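Local coordinates for sorbitol-6-phosphate dehydrogenase (Erwinia amylovora CFBP1430, PDB 5O3Z), which catalyses, as a short-chain dehydrogenase/reductase, the oxidation of sorbitol 6-phosphate at its second carbon, probably with a nicotinamide cofactor bound by its Rossmann fold, at residues D230-D233 against V234-L238; G189-L192 against K193-M196. All coordinates share one frame; numbering follows the deposited sequence.

Contact 1. Residues D230-D233 against V234-L238; sequences DYQD and VLNVL
Q232 and N236, one helical turn apart, join their side-chain amides by a hydrogen bond from Q232 NE2 to N236 OD1 (3.1 Å). The bond is nearly straight at the hydrogen, 164°, and N236 OD1 lies in the amide plane of Q232. On the acceptor side the match is poorer, for NE2 stands above the carbonyl plane of N236, not on a lone pair; the two amide planes are 50° apart. Q232 reaches this position because its CG is anti to the backbone N (chi1 -175°) and the chain then bends at chi2, which also brings NE2 over the methyl L235 CD2 (3.7 Å). The backbone bonds of the helix run alongside: L235 N to Y231 O (3.0 Å) and N236 N to Q232 O (2.9 Å), followed by V237 N to D233 O; the first of the series, V234 N to D230 O, is weak.

At the start of the helix stands a reciprocal pair of bonds. D233 N donates to D230 OD1 (3.1 Å), nearly in line with that C-O bond, while D230 N donates to D233 OD2 (3.0 Å). The two carboxylate oxygens come to 2.7 Å of each other, D230 OD1 to D233 OD2, a proximity that may raise the proton affinity of one of them. Farther out, V234 and V237 pack on strand 182-188, L235 meets F21 of helix 17-28, and V237 rests on F240 of the second subunit. D230 as N-cap and D233 three residues on form a capping box, the classic opening of an alpha helix, here helix 231-242 beside the Rossmann-type sheet.

Contact 2. Residues G189-L192 against K193-M196; sequences GNLL and KSPM
A type I beta turn from L191 to S194 carries the chain out of the loop after strand 182-188 and into helix 195-199. Its defining bond runs from S194 N to L191 O (2.9 Å), with an N-H...O angle of 158°. The amide approaches well above the plane of the L191 carbonyl, 52° out of it. S194 OG also lies near this oxygen, 3.0 Å from L191 O, a weak bond at best, and not a settled one, because the single hydroxyl proton has another acceptor within reach. The hydroxyl folds back toward the turn with OG beside the backbone N (chi1 -73°) and anti to the carbonyl carbon, and it thereby meets the side chain of L191 as well: OG sits 3.1 Å from L191 CB, a close contact, and 3.9 Å from the methyl L191 CD1.

L191 is itself the centre of an inverse gamma turn, in which L192 N donates weakly to N190 O (3.2 Å), so the two tight turns overlap, sharing L191 and L192. L192 and K193 fill the corners of the beta turn. L192 directs its side chain to E216, Y219 and V220 of helix 215-220, and its carbonyl oxygen accepts from Q198 NE2. S194 holds the N-cap position of helix 195-199, yet its hydroxyl makes no capping bond.

Chemically, L191 O is held by one firm bond, from the S194 amide; the hydroxyl adds at most a weak, unsettled one, as it also lies within weak bonding distance of Y231 OH, so the backbone bond probably does most to hold the turn.

How the contacts relate
Two helix starts illustrate how differently a chain can enter a helix. Contact 2 comes first along the sequence, leaving strand 182-188 for helix 195-199; contact 1 follows after helices 201-208 and 215-220 and opens helix 231-242. Their centres lie about 13 Å apart, and they meet through Y231, whose hydroxyl makes a weak hydrogen bond with S194 OG and packs on P195 and M196. Backbone bonds of G189 with V256 and N190 with C229 tie the loop of contact 2 to strand 253-256 and to the approach to contact 1. Both therefore lie by strands 182-188 and 253-256 of the parallel sheet: contact 2 leaves the first, and helix 231-242 packs side chains on both.

Contact 1. Residues D230-D233 against V234-L238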
ATOM      1  N   ASP A 230      23.787   2.127  -2.452  1.00 30.44           N
ATOM      2  CA  ASP A 230      24.945   1.741  -3.243  1.00 35.76           C
ATOM      3  C   ASP A 230      24.786   0.408  -3.947  1.00 33.32           C
ATOM      4  O   ASP A 230      23.841  -0.354  -3.726  1.00 28.90           O
ATOM      5  CB  ASP A 230      26.257   1.934  -2.428  1.00 40.66           C
ATOM      6  CG  ASP A 230      26.463   0.869  -1.357  1.00 44.84           C
ATOM      7  OD1 ASP A 230      25.737  -0.143  -1.387  1.00 54.23           O
ATOM      8  OD2 ASP A 230      27.391   1.017  -0.502  1.00 49.64           O
ATOM      9  N   TYR A 231      25.713   0.121  -4.851  1.00 33.64           N
ATOM     10  CA  TYR A 231      25.526  -1.017  -5.750  1.00 32.85           C
ATOM     11  C   TYR A 231      25.548  -2.307  -5.003  1.00 29.17           C
ATOM     12  O   TYR A 231      24.927  -3.328  -5.407  1.00 31.23           O
ATOM     13  CB  TYR A 231      26.618  -1.044  -6.869  1.00 35.69           C
ATOM     14  CG  TYR A 231      26.645   0.071  -7.924  1.00 36.84           C
ATOM     15  CD1 TYR A 231      25.483   0.735  -8.357  1.00 38.55           C
ATOM     16  CD2 TYR A 231      27.833   0.402  -8.546  1.00 41.29           C
ATOM     17  CE1 TYR A 231      25.541   1.698  -9.359  1.00 37.51           C
ATOM     18  CE2 TYR A 231      27.895   1.374  -9.541  1.00 42.42           C
ATOM     19  CZ  TYR A 231      26.747   2.022  -9.939  1.00 40.96           C
ATOM     20  OH  TYR A 231      26.814   2.976 -10.922  1.00 43.52           O
ATOM     21  N   GLN A 232      26.318  -2.333  -3.915  1.00 28.75           N
ATOM     22  CA  GLN A 232      26.405  -3.556  -3.127  1.00 27.43           C
ATOM     23  C   GLN A 232      25.076  -3.891  -2.410  1.00 24.84           C
ATOM     24  O   GLN A 232      24.696  -5.046  -2.290  1.00 25.89           O
ATOM     25  CB  GLN A 232      27.591  -3.481  -2.126  1.00 27.25           C
ATOM     26  CG  GLN A 232      27.816  -4.771  -1.359  1.00 26.04           C
ATOM     27  CD  GLN A 232      28.396  -5.852  -2.222  1.00 26.34           C
ATOM     28  OE1 GLN A 232      29.356  -5.592  -2.951  1.00 27.86           O
ATOM     29  NE2 GLN A 232      27.854  -7.007  -2.176  1.00 25.27           N
ATOM     30  N   ASP A 233      24.359  -2.873  -1.962  1.00 27.66           N
ATOM     31  CA  ASP A 233      23.001  -3.133  -1.365  1.00 25.37           C
ATOM     32  C   ASP A 233      22.115  -3.800  -2.382  1.00 23.70           C
ATOM     33  O   ASP A 233      21.455  -4.726  -2.119  1.00 24.33           O
ATOM     34  CB  ASP A 233      22.343  -1.835  -0.933  1.00 26.48           C
ATOM     35  CG  ASP A 233      23.171  -1.038  -0.006  1.00 27.45           C
ATOM     36  OD1 ASP A 233      23.688  -1.606   0.993  1.00 27.23           O
ATOM     37  OD2 ASP A 233      23.287   0.148  -0.268  1.00 26.67           O
ATOM     38  N   VAL A 234      22.184  -3.335  -3.617  1.00 24.47           N
ATOM     39  CA  VAL A 234      21.398  -3.932  -4.667  1.00 24.24           C
ATOM     40  C   VAL A 234      21.706  -5.394  -4.862  1.00 21.90           C
ATOM     41  O   VAL A 234      20.824  -6.262  -4.870  1.00 19.65           O
ATOM     42  CB  VAL A 234      21.557  -3.147  -5.994  1.00 25.31           C
ATOM     43  CG1 VAL A 234      20.697  -3.761  -7.088  1.00 25.25           C
ATOM     44  CG2 VAL A 234      21.153  -1.690  -5.823  1.00 25.90           C
ATOM     45  N   LEU A 235      23.008  -5.664  -5.061  1.00 24.47           N
ATOM     46  CA  LEU A 235      23.528  -7.005  -5.191  1.00 24.77           C
ATOM     47  C   LEU A 235      23.094  -7.923  -4.074  1.00 25.90           C
ATOM     48  O   LEU A 235      22.597  -9.010  -4.326  1.00 28.59           O
ATOM     49  CB  LEU A 235      25.072  -6.911  -5.335  1.00 28.06           C
ATOM     50  CG  LEU A 235      25.843  -8.212  -5.585  1.00 29.87           C
ATOM     51  CD1 LEU A 235      25.371  -8.918  -6.849  1.00 32.22           C
ATOM     52  CD2 LEU A 235      27.332  -7.893  -5.690  1.00 31.09           C
ATOM     53  N   ASN A 236      23.164  -7.415  -2.827  1.00 28.81           N
ATOM     54  CA  ASN A 236      22.844  -8.205  -1.625  1.00 26.30           C
ATOM     55  C   ASN A 236      21.469  -8.740  -1.697  1.00 25.37           C
ATOM     56  O   ASN A 236      21.243  -9.967  -1.632  1.00 23.84           O
ATOM     57  CB  ASN A 236      23.096  -7.355  -0.355  1.00 28.32           C
ATOM     58  CG  ASN A 236      24.594  -7.256  -0.010  1.00 32.82           C
ATOM     59  OD1 ASN A 236      25.397  -8.023  -0.550  1.00 35.25           O
ATOM     60  ND2 ASN A 236      24.984  -6.288   0.868  1.00 28.14           N
ATOM     61  N   VAL A 237      20.520  -7.809  -1.922  1.00 26.89           N
ATOM     62  CA  VAL A 237      19.106  -8.117  -1.978  1.00 26.18           C
ATOM     63  C   VAL A 237      18.786  -8.998  -3.212  1.00 25.07           C
ATOM     64  O   VAL A 237      18.034  -9.987  -3.146  1.00 26.43           O
ATOM     65  CB  VAL A 237      18.303  -6.796  -2.037  1.00 26.16           C
ATOM     66  CG1 VAL A 237      16.840  -7.048  -2.303  1.00 27.49           C
ATOM     67  CG2 VAL A 237      18.456  -5.956  -0.768  1.00 27.98           C
ATOM     68  N   LEU A 238      19.329  -8.591  -4.345  1.00 25.67           N
ATOM     69  CA  LEU A 238      19.203  -9.417  -5.553  1.00 26.08           C
ATOM     70  C   LEU A 238      19.564 -10.886  -5.287  1.00 24.38           C
ATOM     71  O   LEU A 238      18.805 -11.838  -5.599  1.00 22.20           O
ATOM     72  CB  LEU A 238      20.022  -8.798  -6.676  1.00 28.38           C
ATOM     73  CG  LEU A 238      19.767  -9.395  -8.071  1.00 29.26           C
ATOM     74  CD1 LEU A 238      20.128  -8.344  -9.096  1.00 29.84           C
ATOM     75  CD2 LEU A 238      20.581 -10.649  -8.321  1.00 30.82           C
TER

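Contact 2. Residues G189-L192 against K193-M196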
ATOM      1  N   GLY A 189      16.505   3.158  -3.956  1.00 24.62           N
ATOM      2  CA  GLY A 189      16.632   4.572  -3.697  1.00 23.19           C
ATOM      3  C   GLY A 189      17.641   5.144  -4.687  1.00 26.17           C
ATOM      4  O   GLY A 189      17.953   4.507  -5.689  1.00 28.18           O
ATOM      5  N   ASN A 190      18.183   6.301  -4.368  1.00 26.91           N
ATOM      6  CA  ASN A 190      19.027   7.064  -5.260  1.00 29.49           C
ATOM      7  C   ASN A 190      20.470   6.563  -5.175  1.00 30.07           C
ATOM      8  O   ASN A 190      21.010   6.416  -4.073  1.00 30.62           O
ATOM      9  CB  ASN A 190      19.020   8.544  -4.868  1.00 32.01           C
ATOM     10  CG  ASN A 190      17.656   9.208  -5.013  1.00 35.12           C
ATOM     11  OD1 ASN A 190      17.068   9.215  -6.103  1.00 32.88           O
ATOM     12  ND2 ASN A 190      17.213   9.900  -3.947  1.00 30.67           N
ATOM     13  N   LEU A 191      21.076   6.273  -6.327  1.00 30.51           N
ATOM     14  CA  LEU A 191      22.471   5.789  -6.416  1.00 30.47           C
ATOM     15  C   LEU A 191      23.338   7.027  -6.586  1.00 31.08           C
ATOM     16  O   LEU A 191      23.776   7.379  -7.693  1.00 31.94           O
ATOM     17  CB  LEU A 191      22.580   4.837  -7.574  1.00 31.79           C
ATOM     18  CG  LEU A 191      21.499   3.758  -7.611  1.00 31.14           C
ATOM     19  CD1 LEU A 191      21.403   3.185  -9.006  1.00 30.84           C
ATOM     20  CD2 LEU A 191      21.865   2.657  -6.654  1.00 31.76           C
ATOM     21  N   LEU A 192      23.553   7.725  -5.473  1.00 34.90           N
ATOM     22  CA  LEU A 192      24.103   9.095  -5.479  1.00 37.64           C
ATOM     23  C   LEU A 192      25.514   9.206  -6.104  1.00 39.57           C
ATOM     24  O   LEU A 192      25.872  10.237  -6.676  1.00 44.28           O
ATOM     25  CB  LEU A 192      24.120   9.655  -4.056  1.00 36.39           C
ATOM     26  CG  LEU A 192      22.806   9.767  -3.295  1.00 39.55           C
ATOM     27  CD1 LEU A 192      23.036  10.128  -1.826  1.00 41.81           C
ATOM     28  CD2 LEU A 192      21.911  10.796  -3.953  1.00 38.29           C
ATOM     29  N   LYS A 193      26.285   8.137  -5.984  1.00 43.21           N
ATOM     30  CA  LYS A 193      27.633   8.051  -6.551  1.00 46.03           C
ATOM     31  C   LYS A 193      27.677   7.368  -7.910  1.00 47.86           C
ATOM     32  O   LYS A 193      28.751   7.042  -8.409  1.00 54.43           O
ATOM     33  CB  LYS A 193      28.528   7.324  -5.562  1.00 48.01           C
ATOM     34  CG  LYS A 193      28.870   8.216  -4.377  1.00 49.05           C
ATOM     35  CD  LYS A 193      29.375   7.383  -3.207  1.00 57.53           C
ATOM     36  CE  LYS A 193      28.891   7.947  -1.873  1.00 59.19           C
ATOM     37  NZ  LYS A 193      29.271   7.058  -0.745  1.00 58.22           N
ATOM     38  N   SER A 194      26.521   7.155  -8.521  1.00 47.80           N
ATOM     39  CA  SER A 194      26.476   6.803  -9.913  1.00 48.26           C
ATOM     40  C   SER A 194      27.038   7.924 -10.750  1.00 48.22           C
ATOM     41  O   SER A 194      26.869   9.082 -10.423  1.00 47.04           O
ATOM     42  CB  SER A 194      25.052   6.586 -10.353  1.00 52.07           C
ATOM     43  OG  SER A 194      24.586   5.372  -9.818  1.00 60.69           O
ATOM     44  N   PRO A 195      27.744   7.581 -11.836  1.00 54.93           N
ATOM     45  CA  PRO A 195      28.070   8.578 -12.882  1.00 54.48           C
ATOM     46  C   PRO A 195      26.813   9.326 -13.396  1.00 51.64           C
ATOM     47  O   PRO A 195      26.779  10.551 -13.487  1.00 46.34           O
ATOM     48  CB  PRO A 195      28.673   7.701 -14.003  1.00 52.25           C
ATOM     49  CG  PRO A 195      29.284   6.536 -13.283  1.00 54.43           C
ATOM     50  CD  PRO A 195      28.525   6.334 -11.993  1.00 53.00           C
ATOM     51  N   MET A 196      25.789   8.546 -13.720  1.00 54.03           N
ATOM     52  CA  MET A 196      24.473   9.064 -14.061  1.00 53.24           C
ATOM     53  C   MET A 196      24.087  10.211 -13.112  1.00 54.68           C
ATOM     54  O   MET A 196      23.801  11.333 -13.563  1.00 52.34           O
ATOM     55  CB  MET A 196      23.435   7.940 -13.925  1.00 55.46           C
ATOM     56  CG  MET A 196      23.728   6.649 -14.711  1.00 58.79           C
ATOM     57  SD  MET A 196      24.907   5.439 -13.999  1.00 64.53           S
ATOM     58  CE  MET A 196      23.908   4.459 -12.837  1.00 60.97           C
TER